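Local coordinates for coiled-coil quantitatively-enriched protein 1 (Schizosaccharomyces pombe, PDB 7CUJ) that links telomeres to the meiotic centrosome component Pcp1, supports telomere clustering in meiotic prophase, and is required for telomere length regulation and chromosome segregation, at residues A[14-19]-A[283-288]; A[105-110]-A[187-192]; A[165-170]-A[191-196]; A[208-213]-A[220-225]; A[237-242]-A[308-313]. All coordinates share one frame; numbering follows the deposited sequence.

Contact 1: A[14-19]-A[283-288]; sequences IGLPMS and RDIAKN
Strand residues Ile14 to Leu16 run nearly antiparallel to the helical segment 283-288, their short axes 9.9 Å apart at an angle of 162°, with the CA atoms of Ile14 and Ile285 closest in register. Ile285 contributes more than half of the buried surface and reaches the strand with both branches. Its CG2, anti to the backbone N (CG1 at chi1 -70°), lies 3.7 Å from CG2 of Ile14, and the two side chains slide past each other in opposite directions. The longer branch goes further along the strand: CD1 of Ile285 comes to 3.5 Å from the carbonyl O of Gly15, and more loosely to 4.4 Å from CD2 of Leu16. Ile14 and Leu16 use their backbone groups to bond to strand 208-213, which leaves Gly15 turned to the other edge of strand 11-16, one of the two outermost strands of the sheet within this chain. Phe106 of helix 102-112 also packs on Ile14. The case illustrates how the border of a parallel alpha/beta sheet can be covered by a helix from much later in the chain: no hydrogen bond joins the two segments, so the join rests on methyl contacts.

Contact 2: A[105-110]-A[187-192]; sequences LFLQEL and IFYDIE
Leu107 and Tyr189 are brought together by different first torsions: CG of Leu107 stands anti to its carbonyl carbon (chi1 -74°), while CG of Tyr189 stands anti to the backbone N (chi1 180°), which carries the ring towards helix 102-112 although the bond to its CB does not aim there. CD1 of Leu107 then meets CD1 of Tyr189 at 4.2 Å, arriving at the edge of the ring, close to its plane, rather than over a face. The other methyl of the same leucine serves a second partner, with CD2 lying 4.4 Å from CD1 of Ile187, the last but one residue of strand 184-188. The two methyls of Leu107 thus divide between the strand and the turn that follows it, and the leucine also rests on Leu124 of the neighbouring strand 121-126. The polar end of Tyr189 is cared for elsewhere: its hydroxyl is hydrogen-bonded to the backbone O of Lys65, while Lys103, one turn before Leu107, makes a cation-pi contact with the ring and a hydrogen bond to the carbonyl O of Tyr189. After the tyrosine, Asp190 serves as N-cap of helix 191-200, its OD1 accepting from the backbone N of Ala193. In this example of helix-on-sheet packing, all three touching residues are buried and nothing but carbon meets carbon across the two segments. Leu107 and Ile187 supply most of the buried surface, while the fixed hydroxyl and the lysine probably limit how far the ring can turn or shift.

Contact 3: A[165-170]-A[191-196]; sequences CVSKKA and IEAYMS
No flat group takes part where Ser167 meets Ala193; the ring of Tyr194 starts on the far side of the helix, with CE of Met195 at its edge, in its plane, Phe188 meeting it edge-to-face and Arg210 in a cation-pi contact. The contact itself belongs to a parallel alpha/beta fold: it joins the turn after strand 162-166 to the first turns of helix 191-200, spanning the end of the intervening strand 121-126. Small side chains let the backbones approach closely, with the CA atoms of Ser167 and Ala193 only 5.4 Å apart. CB of Ser167 points at the helix and lies 3.9 Å from CB of Ala193 and 4.0 Å from CA of the same alanine. One turn further on, Ser196 borders the contact without a bond across it. Nearby, Ser127 connects the two sides: its hydroxyl is hydrogen-bonded to OD1 of Asp190, the acid that caps the backbone N of Ala193, and Ser167 packs against it. With OG of Ser167 set between its backbone N and carbonyl carbon (chi1 70°), the separation between the two hydroxyls, OG of Ser167 and OG of Ser196, is 4.4 Å.

Contact 4: A[208-213]-A[220-225]; sequences VLRLIH and AIKCFQ
Arg210 and Lys222 bury the most surface here, followed by Gln225, and the last two both reach the arginine on one side of a parallel alpha/beta sheet, where strand 208-213 is followed directly by the short helix 217-223 that packs back on it. The arginine reaches out from the strand with CG anti to the carbonyl carbon, and the bend at chi3 (-65°) turns one face of the guanidinium to Ile212, two residues on, whose CD1 lies 3.8 Å above the plane, over its centre. Lys222 passes at about a right angle, and its CD comes within 3.7 Å of NH2 of Arg210, so the aliphatic part of the lysine, not its charge, does the touching. Its chain bends at chi2 (73°), and the amino group leads away from the strand. NZ of Lys222 still stays 4.7 Å from NH2 of Arg210, an arrangement that an anion makes reasonable: Asp13 of strand 11-16 forms a salt bridge with NH2 of Arg210 and a long, weak ion pair with the lysine. Gln225 approaches from the opposite direction and its amide lies near the guanidinium, but it is poorly ordered and the roles of its atoms are best left open. Tyr194 of helix 191-200 adds a cation-pi contact, so the buried guanidinium has an acid, an aromatic ring and a methyl among its neighbours, which probably stabilise its charge. The same methyl, CD1 of Ile212, also stands 4.3 Å from CB of Lys222.

Contact 5: A[237-242]-A[308-313]; sequences VGVVAT and MDLASL
OG1 of Thr242, whose methyl faces Leu313, is gripped by two groups from a chain of another protein, one from its backbone and one a basic side chain, both through hydrogen bonds. Leu313 is drawn into the same junction, since its carbonyl O is hydrogen-bonded to a basic side chain of that chain. Within the present chain the contact is apolar and centres on Val239 of helix 232-243. Its CG1, anti to the backbone N (chi1 166°), meets CD1 of Leu310 at 3.8 Å; its CG2 turns to the other leucine, 3.3 Å from the carbonyl O of Leu313 and 3.9 Å from CB of the same residue. The valine thus divides its methyls, one to each leucine. Further along the helix, CG2 of Thr242 reaches CD2 of Leu313 at a looser 4.3 Å. Two turns shape segment 308-313. OD1 of Asp309 accepts from the backbone N of Ala311 at 3.1 Å, an Asx turn in which the donor stands well above the carboxylate plane, and N of Leu313 is bonded to O of Leu310 at 2.9 Å through a short 3-10 stretch. The example shows a late, mostly irregular segment laid on a helix by methyl groups. Inside the chain the contact is apolar, whereas the partner protein is met by OG1 of Thr242 and the carbonyl O of Leu313 as well as by apolar packing on Ala241, a mixed surface consistent with the adaptor activity of the whole protein.

How the contacts relate
From the N terminus, strand 11-16 enters contact 1, which closes only at helix 275-294 and so encloses contacts 2, 3 and 4. Contact 2 brings helix 102-112 to strand 184-188; contact 3, opening after contact 2 has begun, ends on the same stretch as it, sharing Ile191 and Glu192. Contact 4 follows in series as a short local closure between strand 208-213 and the next helix. Contact 5 starts inside the long loop of contact 1 but ends beyond it, so the two cross. Contacts 1 to 4 all reach the parallel sheet; contact 5, which touches contact 4 through Cys223 and Phe224, ties the C-terminal segment to helix 232-243 outside it.

Contact 1: A[14-19]-A[283-288]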
# COMPACT_ATOMS: atom_id res chain seq x y z
N ILE A 14 -0.03 32.45 -12.37
CA ILE A 14 -1.25 32.85 -11.69
C ILE A 14 -1.62 31.74 -10.70
O ILE A 14 -2.12 30.69 -11.10
CB ILE A 14 -2.37 33.14 -12.70
CG1 ILE A 14 -1.96 34.22 -13.70
CG2 ILE A 14 -3.67 33.49 -11.99
CD1 ILE A 14 -2.81 34.29 -14.95
N GLY A 15 -1.34 31.99 -9.42
CA GLY A 15 -1.67 31.05 -8.37
C GLY A 15 -3.16 31.11 -8.02
O GLY A 15 -3.65 32.14 -7.57
N LEU A 16 -3.85 29.99 -8.23
CA LEU A 16 -5.27 29.88 -7.97
C LEU A 16 -5.51 28.77 -6.94
O LEU A 16 -4.90 27.70 -7.03
CB LEU A 16 -5.99 29.55 -9.28
CG LEU A 16 -5.99 30.65 -10.34
CD1 LEU A 16 -6.40 30.10 -11.69
CD2 LEU A 16 -6.91 31.79 -9.94
N PRO A 17 -6.41 28.98 -5.95
CA PRO A 17 -6.60 28.00 -4.88
C PRO A 17 -7.41 26.79 -5.33
O PRO A 17 -8.26 26.89 -6.21
CB PRO A 17 -7.36 28.80 -3.81
CG PRO A 17 -8.14 29.83 -4.61
CD PRO A 17 -7.29 30.15 -5.82
N MET A 18 -7.14 25.64 -4.70
CA MET A 18 -7.89 24.42 -4.96
C MET A 18 -9.17 24.43 -4.13
O MET A 18 -9.22 25.01 -3.05
CB MET A 18 -7.08 23.17 -4.60
CG MET A 18 -5.78 23.02 -5.38
SD MET A 18 -5.11 21.34 -5.24
CE MET A 18 -5.80 20.61 -6.73
N SER A 19 -10.20 23.77 -4.66
CA SER A 19 -11.47 23.60 -3.97
C SER A 19 -11.34 22.54 -2.88
O SER A 19 -10.36 21.79 -2.86
CB SER A 19 -12.55 23.24 -4.95
OG SER A 19 -12.11 22.22 -5.82
N ARG A 283 -11.75 36.33 -8.16
CA ARG A 283 -12.24 37.51 -8.85
C ARG A 283 -11.22 38.64 -8.76
O ARG A 283 -10.96 39.32 -9.75
CB ARG A 283 -13.60 37.93 -8.29
CG ARG A 283 -14.75 37.06 -8.78
CD ARG A 283 -16.04 37.24 -8.03
NE ARG A 283 -17.03 36.30 -8.53
CZ ARG A 283 -18.32 36.30 -8.22
NH1 ARG A 283 -18.81 37.21 -7.39
NH2 ARG A 283 -19.12 35.39 -8.74
N ASP A 284 -10.63 38.82 -7.57
CA ASP A 284 -9.66 39.87 -7.32
C ASP A 284 -8.41 39.64 -8.16
O ASP A 284 -7.82 40.59 -8.67
CB ASP A 284 -9.36 40.03 -5.83
CG ASP A 284 -10.45 40.77 -5.07
OD1 ASP A 284 -11.61 40.75 -5.53
OD2 ASP A 284 -10.12 41.38 -4.02
N ILE A 285 -8.01 38.36 -8.31
CA ILE A 285 -6.89 38.01 -9.16
C ILE A 285 -7.26 38.30 -10.62
O ILE A 285 -6.44 38.82 -11.37
CB ILE A 285 -6.42 36.56 -8.94
CG1 ILE A 285 -5.74 36.39 -7.57
CG2 ILE A 285 -5.51 36.10 -10.06
CD1 ILE A 285 -5.67 34.96 -7.09
N ALA A 286 -8.50 37.98 -10.99
CA ALA A 286 -8.98 38.12 -12.36
C ALA A 286 -9.08 39.60 -12.75
O ALA A 286 -8.68 39.96 -13.86
CB ALA A 286 -10.30 37.41 -12.53
N LYS A 287 -9.61 40.43 -11.85
CA LYS A 287 -9.74 41.86 -12.07
C LYS A 287 -8.36 42.47 -12.29
O LYS A 287 -8.17 43.26 -13.22
CB LYS A 287 -10.46 42.53 -10.89
CG LYS A 287 -11.97 42.31 -10.86
CD LYS A 287 -12.64 42.73 -9.57
CE LYS A 287 -14.13 42.49 -9.59
NZ LYS A 287 -14.78 42.89 -8.32
N ASN A 288 -7.40 42.08 -11.44
CA ASN A 288 -6.04 42.61 -11.44
C ASN A 288 -5.33 42.30 -12.76
O ASN A 288 -4.65 43.16 -13.30
CB ASN A 288 -5.22 42.09 -10.26
CG ASN A 288 -5.36 42.93 -9.01
OD1 ASN A 288 -4.38 43.49 -8.53
ND2 ASN A 288 -6.57 43.04 -8.48

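Contact 2: A[105-110]-A[187-192]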
# COMPACT_ATOMS: atom_id res chain seq x y z
N LEU A 105 -13.46 29.63 -13.23
CA LEU A 105 -13.97 30.87 -12.67
C LEU A 105 -13.05 32.03 -13.05
O LEU A 105 -13.53 33.11 -13.39
CB LEU A 105 -14.11 30.74 -11.15
CG LEU A 105 -14.60 31.99 -10.42
CD1 LEU A 105 -15.97 32.44 -10.91
CD2 LEU A 105 -14.63 31.77 -8.91
N PHE A 106 -11.73 31.79 -12.98
CA PHE A 106 -10.75 32.79 -13.35
C PHE A 106 -11.00 33.26 -14.79
O PHE A 106 -11.06 34.46 -15.04
CB PHE A 106 -9.32 32.28 -13.17
CG PHE A 106 -8.27 33.19 -13.75
CD1 PHE A 106 -7.80 34.29 -13.04
CD2 PHE A 106 -7.77 32.97 -15.03
CE1 PHE A 106 -6.85 35.14 -13.59
CE2 PHE A 106 -6.81 33.82 -15.57
CZ PHE A 106 -6.36 34.90 -14.85
N LEU A 107 -11.13 32.29 -15.70
CA LEU A 107 -11.27 32.58 -17.12
C LEU A 107 -12.56 33.35 -17.39
O LEU A 107 -12.59 34.23 -18.24
CB LEU A 107 -11.21 31.27 -17.91
CG LEU A 107 -9.82 30.63 -18.03
CD1 LEU A 107 -9.92 29.23 -18.61
CD2 LEU A 107 -8.89 31.49 -18.87
N GLN A 108 -13.62 33.01 -16.64
CA GLN A 108 -14.91 33.67 -16.77
C GLN A 108 -14.77 35.14 -16.36
O GLN A 108 -15.19 36.03 -17.11
CB GLN A 108 -15.95 32.98 -15.88
CG GLN A 108 -17.37 33.48 -16.09
CD GLN A 108 -18.21 33.31 -14.85
OE1 GLN A 108 -18.08 34.05 -13.87
NE2 GLN A 108 -19.11 32.34 -14.88
N GLU A 109 -14.19 35.37 -15.18
CA GLU A 109 -14.13 36.69 -14.57
C GLU A 109 -13.12 37.57 -15.30
O GLU A 109 -13.21 38.79 -15.23
CB GLU A 109 -13.80 36.59 -13.08
CG GLU A 109 -14.88 35.92 -12.25
CD GLU A 109 -16.19 36.67 -12.09
OE1 GLU A 109 -16.20 37.91 -12.28
OE2 GLU A 109 -17.20 36.01 -11.77
N LEU A 110 -12.16 36.94 -15.99
CA LEU A 110 -11.16 37.68 -16.75
C LEU A 110 -11.84 38.43 -17.90
O LEU A 110 -11.67 39.63 -18.03
CB LEU A 110 -10.08 36.73 -17.27
CG LEU A 110 -8.93 37.39 -18.04
CD1 LEU A 110 -8.07 38.25 -17.12
CD2 LEU A 110 -8.08 36.35 -18.75
N ILE A 187 -2.10 31.41 -22.68
CA ILE A 187 -2.47 30.90 -21.36
C ILE A 187 -2.31 29.39 -21.35
O ILE A 187 -2.82 28.69 -22.23
CB ILE A 187 -3.90 31.32 -20.98
CG1 ILE A 187 -4.12 32.83 -21.10
CG2 ILE A 187 -4.25 30.81 -19.59
CD1 ILE A 187 -5.57 33.22 -21.27
N PHE A 188 -1.61 28.88 -20.33
CA PHE A 188 -1.56 27.45 -20.07
C PHE A 188 -2.55 27.12 -18.96
O PHE A 188 -2.38 27.55 -17.82
CB PHE A 188 -0.14 27.01 -19.75
CG PHE A 188 0.76 27.00 -20.96
CD1 PHE A 188 0.89 25.86 -21.74
CD2 PHE A 188 1.43 28.15 -21.35
CE1 PHE A 188 1.70 25.86 -22.86
CE2 PHE A 188 2.24 28.15 -22.47
CZ PHE A 188 2.37 27.01 -23.23
N TYR A 189 -3.60 26.37 -19.32
CA TYR A 189 -4.61 25.96 -18.36
C TYR A 189 -3.97 25.11 -17.27
O TYR A 189 -4.37 25.18 -16.11
CB TYR A 189 -5.78 25.25 -19.05
CG TYR A 189 -6.87 24.80 -18.11
CD1 TYR A 189 -7.94 25.63 -17.80
CD2 TYR A 189 -6.83 23.55 -17.51
CE1 TYR A 189 -8.94 25.22 -16.93
CE2 TYR A 189 -7.82 23.13 -16.64
CZ TYR A 189 -8.88 23.97 -16.35
OH TYR A 189 -9.86 23.56 -15.49
N ASP A 190 -2.97 24.31 -17.66
CA ASP A 190 -2.36 23.34 -16.77
C ASP A 190 -0.88 23.16 -17.11
O ASP A 190 -0.47 23.43 -18.24
CB ASP A 190 -3.12 22.00 -16.79
CG ASP A 190 -3.17 21.36 -18.16
OD1 ASP A 190 -2.13 20.80 -18.59
OD2 ASP A 190 -4.23 21.44 -18.80
N ILE A 191 -0.11 22.70 -16.12
CA ILE A 191 1.33 22.57 -16.21
C ILE A 191 1.70 21.42 -17.14
O ILE A 191 2.71 21.51 -17.84
CB ILE A 191 1.96 22.44 -14.81
CG1 ILE A 191 2.08 23.80 -14.11
CG2 ILE A 191 3.30 21.71 -14.84
CD1 ILE A 191 2.96 24.80 -14.82
N GLU A 192 0.88 20.36 -17.16
CA GLU A 192 1.10 19.25 -18.08
C GLU A 192 1.21 19.79 -19.51
O GLU A 192 2.11 19.40 -20.25
CB GLU A 192 -0.00 18.20 -17.94
CG GLU A 192 0.28 16.92 -18.72
CD GLU A 192 -0.79 15.84 -18.66
OE1 GLU A 192 -1.32 15.59 -17.56
OE2 GLU A 192 -1.08 15.24 -19.72

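Contact 3: A[165-170]-A[191-196]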
# COMPACT_ATOMS: atom_id res chain seq x y z
N CYS A 165 -6.86 25.41 -27.28
CA CYS A 165 -6.03 24.44 -27.98
C CYS A 165 -5.71 23.25 -27.09
O CYS A 165 -5.29 23.40 -25.94
CB CYS A 165 -4.73 25.09 -28.45
SG CYS A 165 -3.80 24.08 -29.63
N VAL A 166 -5.93 22.05 -27.63
CA VAL A 166 -5.53 20.80 -27.00
C VAL A 166 -4.02 20.65 -27.21
O VAL A 166 -3.54 20.80 -28.33
CB VAL A 166 -6.32 19.61 -27.57
CG1 VAL A 166 -5.67 18.27 -27.26
CG2 VAL A 166 -7.76 19.62 -27.09
N SER A 167 -3.30 20.35 -26.13
CA SER A 167 -1.84 20.38 -26.11
C SER A 167 -1.26 19.38 -27.12
O SER A 167 -0.12 19.54 -27.55
CB SER A 167 -1.30 20.17 -24.72
OG SER A 167 -1.51 18.83 -24.28
N LYS A 168 -2.05 18.36 -27.48
CA LYS A 168 -1.67 17.37 -28.47
C LYS A 168 -1.51 18.04 -29.84
O LYS A 168 -0.64 17.65 -30.62
CB LYS A 168 -2.71 16.25 -28.52
CG LYS A 168 -2.41 15.12 -29.50
CD LYS A 168 -3.50 14.07 -29.58
CE LYS A 168 -3.33 13.14 -30.76
NZ LYS A 168 -4.29 12.01 -30.70
N LYS A 169 -2.34 19.06 -30.11
CA LYS A 169 -2.39 19.71 -31.41
C LYS A 169 -1.51 20.96 -31.43
O LYS A 169 -1.71 21.85 -32.25
CB LYS A 169 -3.84 20.05 -31.77
CG LYS A 169 -4.73 18.85 -32.07
CD LYS A 169 -5.87 19.17 -33.02
CE LYS A 169 -6.54 17.92 -33.56
NZ LYS A 169 -7.46 18.24 -34.68
N ALA A 170 -0.51 21.00 -30.53
CA ALA A 170 0.41 22.13 -30.42
C ALA A 170 1.30 22.25 -31.66
O ALA A 170 1.57 23.36 -32.10
CB ALA A 170 1.22 22.02 -29.15
N ILE A 191 -0.11 22.70 -16.12
CA ILE A 191 1.33 22.57 -16.21
C ILE A 191 1.70 21.42 -17.14
O ILE A 191 2.71 21.51 -17.84
CB ILE A 191 1.96 22.44 -14.81
CG1 ILE A 191 2.08 23.80 -14.11
CG2 ILE A 191 3.30 21.71 -14.84
CD1 ILE A 191 2.96 24.80 -14.82
N GLU A 192 0.88 20.36 -17.16
CA GLU A 192 1.10 19.25 -18.08
C GLU A 192 1.21 19.79 -19.51
O GLU A 192 2.11 19.40 -20.25
CB GLU A 192 -0.00 18.20 -17.94
CG GLU A 192 0.28 16.92 -18.72
CD GLU A 192 -0.79 15.84 -18.66
OE1 GLU A 192 -1.32 15.59 -17.56
OE2 GLU A 192 -1.08 15.24 -19.72
N ALA A 193 0.29 20.70 -19.87
CA ALA A 193 0.29 21.32 -21.19
C ALA A 193 1.56 22.14 -21.39
O ALA A 193 2.11 22.16 -22.48
CB ALA A 193 -0.95 22.16 -21.38
N TYR A 194 2.01 22.82 -20.32
CA TYR A 194 3.24 23.59 -20.38
C TYR A 194 4.42 22.66 -20.64
O TYR A 194 5.19 22.89 -21.57
CB TYR A 194 3.43 24.46 -19.14
CG TYR A 194 4.64 25.35 -19.21
CD1 TYR A 194 4.59 26.57 -19.86
CD2 TYR A 194 5.85 24.96 -18.65
CE1 TYR A 194 5.71 27.39 -19.95
CE2 TYR A 194 6.98 25.76 -18.73
CZ TYR A 194 6.90 26.98 -19.38
OH TYR A 194 8.01 27.78 -19.46
N MET A 195 4.54 21.61 -19.82
CA MET A 195 5.61 20.62 -19.95
C MET A 195 5.68 20.14 -21.40
O MET A 195 6.75 20.12 -22.00
CB MET A 195 5.36 19.41 -19.05
CG MET A 195 5.36 19.70 -17.56
SD MET A 195 6.99 20.14 -16.91
CE MET A 195 6.92 21.93 -17.01
N SER A 196 4.51 19.76 -21.93
CA SER A 196 4.36 19.15 -23.25
C SER A 196 4.74 20.14 -24.35
O SER A 196 5.50 19.79 -25.25
CB SER A 196 2.95 18.63 -23.42
OG SER A 196 2.80 17.97 -24.66

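Contact 4: A[208-213]-A[220-225]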
# COMPACT_ATOMS: atom_id res chain seq x y z
N VAL A 208 3.17 34.72 -21.82
CA VAL A 208 2.79 33.40 -21.34
C VAL A 208 2.26 33.52 -19.91
O VAL A 208 2.99 33.93 -19.00
CB VAL A 208 3.95 32.39 -21.43
CG1 VAL A 208 3.65 31.10 -20.67
CG2 VAL A 208 4.31 32.08 -22.88
N LEU A 209 0.99 33.16 -19.73
CA LEU A 209 0.35 33.08 -18.43
C LEU A 209 0.18 31.61 -18.07
O LEU A 209 -0.22 30.81 -18.92
CB LEU A 209 -1.02 33.77 -18.52
CG LEU A 209 -1.08 35.24 -18.11
CD1 LEU A 209 0.07 36.05 -18.68
CD2 LEU A 209 -2.41 35.85 -18.51
N ARG A 210 0.48 31.26 -16.82
CA ARG A 210 0.31 29.89 -16.34
C ARG A 210 -0.69 29.88 -15.18
O ARG A 210 -0.49 30.57 -14.18
CB ARG A 210 1.65 29.29 -15.90
CG ARG A 210 2.65 29.08 -17.03
CD ARG A 210 3.78 28.18 -16.60
NE ARG A 210 4.60 28.76 -15.54
CZ ARG A 210 5.54 28.11 -14.87
NH1 ARG A 210 5.80 26.84 -15.14
NH2 ARG A 210 6.23 28.72 -13.93
N LEU A 211 -1.76 29.11 -15.35
CA LEU A 211 -2.70 28.82 -14.28
C LEU A 211 -2.14 27.65 -13.48
O LEU A 211 -2.05 26.53 -13.99
CB LEU A 211 -4.06 28.48 -14.89
CG LEU A 211 -4.97 29.66 -15.28
CD1 LEU A 211 -4.19 30.88 -15.73
CD2 LEU A 211 -5.98 29.24 -16.34
N ILE A 212 -1.74 27.93 -12.23
CA ILE A 212 -1.11 26.95 -11.37
C ILE A 212 -1.89 26.88 -10.06
O ILE A 212 -2.03 27.88 -9.36
CB ILE A 212 0.38 27.30 -11.14
CG1 ILE A 212 1.17 27.25 -12.45
CG2 ILE A 212 0.99 26.39 -10.09
CD1 ILE A 212 2.59 27.76 -12.35
N HIS A 213 -2.40 25.69 -9.74
CA HIS A 213 -3.14 25.49 -8.50
C HIS A 213 -2.18 25.48 -7.31
O HIS A 213 -1.18 24.77 -7.33
CB HIS A 213 -4.00 24.23 -8.56
CG HIS A 213 -5.41 24.49 -8.97
ND1 HIS A 213 -5.99 23.89 -10.06
CD2 HIS A 213 -6.35 25.31 -8.44
CE1 HIS A 213 -7.23 24.31 -10.19
NE2 HIS A 213 -7.48 25.18 -9.21
N ALA A 220 4.42 22.18 -7.28
CA ALA A 220 5.63 21.43 -6.99
C ALA A 220 6.55 21.39 -8.21
O ALA A 220 7.75 21.60 -8.09
CB ALA A 220 5.28 20.05 -6.50
N ILE A 221 5.97 21.12 -9.39
CA ILE A 221 6.72 21.11 -10.63
C ILE A 221 7.37 22.48 -10.85
O ILE A 221 8.52 22.56 -11.27
CB ILE A 221 5.84 20.66 -11.81
CG1 ILE A 221 5.53 19.16 -11.74
CG2 ILE A 221 6.47 21.04 -13.15
CD1 ILE A 221 4.32 18.73 -12.54
N LYS A 222 6.62 23.55 -10.53
CA LYS A 222 7.11 24.91 -10.67
C LYS A 222 8.38 25.12 -9.85
O LYS A 222 9.34 25.69 -10.35
CB LYS A 222 5.98 25.92 -10.39
CG LYS A 222 6.35 27.16 -9.58
CD LYS A 222 7.16 28.19 -10.34
CE LYS A 222 7.97 29.08 -9.42
NZ LYS A 222 8.83 30.02 -10.18
N CYS A 223 8.37 24.64 -8.60
CA CYS A 223 9.43 24.93 -7.64
C CYS A 223 10.68 24.09 -7.91
O CYS A 223 11.75 24.41 -7.39
CB CYS A 223 8.96 24.70 -6.21
SG CYS A 223 7.74 25.92 -5.65
N PHE A 224 10.55 23.02 -8.70
CA PHE A 224 11.68 22.14 -8.99
C PHE A 224 11.95 22.09 -10.49
O PHE A 224 12.72 21.25 -10.95
CB PHE A 224 11.48 20.76 -8.35
CG PHE A 224 11.45 20.77 -6.85
CD1 PHE A 224 10.26 20.94 -6.16
CD2 PHE A 224 12.62 20.64 -6.11
CE1 PHE A 224 10.23 20.96 -4.78
CE2 PHE A 224 12.59 20.66 -4.72
CZ PHE A 224 11.39 20.83 -4.06
N GLN A 225 11.32 23.00 -11.24
CA GLN A 225 11.59 23.18 -12.66
C GLN A 225 13.09 23.37 -12.88
O GLN A 225 13.66 22.81 -13.82
CB GLN A 225 10.87 24.42 -13.19
CG GLN A 225 9.49 24.15 -13.77
CD GLN A 225 8.91 25.39 -14.41
OE1 GLN A 225 8.97 26.49 -13.85
NE2 GLN A 225 8.34 25.22 -15.59

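Contact 5: A[237-242]-A[308-313]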
# COMPACT_ATOMS: atom_id res chain seq x y z
N VAL A 237 6.91 14.59 -5.81
CA VAL A 237 6.04 13.63 -5.17
C VAL A 237 6.04 13.88 -3.66
O VAL A 237 4.98 13.93 -3.03
CB VAL A 237 6.42 12.17 -5.50
CG1 VAL A 237 5.68 11.18 -4.62
CG2 VAL A 237 6.21 11.85 -6.97
N GLY A 238 7.25 14.04 -3.10
CA GLY A 238 7.44 14.26 -1.68
C GLY A 238 6.67 15.48 -1.17
O GLY A 238 5.97 15.40 -0.17
N VAL A 239 6.80 16.59 -1.91
CA VAL A 239 6.20 17.86 -1.53
C VAL A 239 4.68 17.71 -1.55
O VAL A 239 4.00 18.09 -0.59
CB VAL A 239 6.69 19.02 -2.43
CG1 VAL A 239 5.85 20.28 -2.28
CG2 VAL A 239 8.16 19.34 -2.20
N VAL A 240 4.17 17.15 -2.64
CA VAL A 240 2.74 16.94 -2.81
C VAL A 240 2.24 16.02 -1.70
O VAL A 240 1.21 16.30 -1.09
CB VAL A 240 2.41 16.42 -4.23
CG1 VAL A 240 1.11 15.63 -4.28
CG2 VAL A 240 2.37 17.56 -5.23
N ALA A 241 2.97 14.92 -1.45
CA ALA A 241 2.62 13.99 -0.38
C ALA A 241 2.52 14.72 0.96
O ALA A 241 1.54 14.54 1.68
CB ALA A 241 3.60 12.84 -0.33
N THR A 242 3.51 15.56 1.28
CA THR A 242 3.53 16.27 2.55
C THR A 242 2.33 17.21 2.64
O THR A 242 1.61 17.20 3.64
CB THR A 242 4.86 17.00 2.78
OG1 THR A 242 5.90 16.02 2.81
CG2 THR A 242 4.88 17.78 4.08
N MET A 308 4.66 30.78 -3.70
CA MET A 308 5.57 30.61 -2.58
C MET A 308 6.46 29.40 -2.82
O MET A 308 6.03 28.42 -3.43
CB MET A 308 4.83 30.48 -1.24
CG MET A 308 3.93 29.27 -1.11
SD MET A 308 3.20 29.16 0.54
CE MET A 308 2.08 30.56 0.51
N ASP A 309 7.71 29.49 -2.37
CA ASP A 309 8.73 28.49 -2.65
C ASP A 309 8.55 27.30 -1.71
O ASP A 309 8.39 27.49 -0.50
CB ASP A 309 10.14 29.09 -2.55
CG ASP A 309 11.24 28.20 -3.13
OD1 ASP A 309 10.93 27.08 -3.57
OD2 ASP A 309 12.40 28.65 -3.13
N LEU A 310 8.62 26.09 -2.27
CA LEU A 310 8.37 24.87 -1.51
C LEU A 310 9.64 24.03 -1.40
O LEU A 310 9.57 22.85 -1.05
CB LEU A 310 7.25 24.06 -2.18
CG LEU A 310 5.90 24.76 -2.34
CD1 LEU A 310 4.96 23.91 -3.18
CD2 LEU A 310 5.28 25.07 -0.98
N ALA A 311 10.80 24.64 -1.67
CA ALA A 311 12.07 23.93 -1.73
C ALA A 311 12.44 23.35 -0.36
O ALA A 311 13.15 22.34 -0.30
CB ALA A 311 13.15 24.85 -2.25
N SER A 312 11.97 23.98 0.71
CA SER A 312 12.24 23.54 2.08
C SER A 312 11.52 22.22 2.37
O SER A 312 11.91 21.50 3.29
CB SER A 312 11.88 24.61 3.09
OG SER A 312 10.49 24.86 3.08
N LEU A 313 10.48 21.92 1.59
CA LEU A 313 9.71 20.70 1.74
C LEU A 313 10.28 19.60 0.85
O LEU A 313 9.62 18.58 0.65
CB LEU A 313 8.24 20.96 1.40
CG LEU A 313 7.43 21.80 2.38
CD1 LEU A 313 5.98 21.90 1.91
CD2 LEU A 313 7.48 21.20 3.79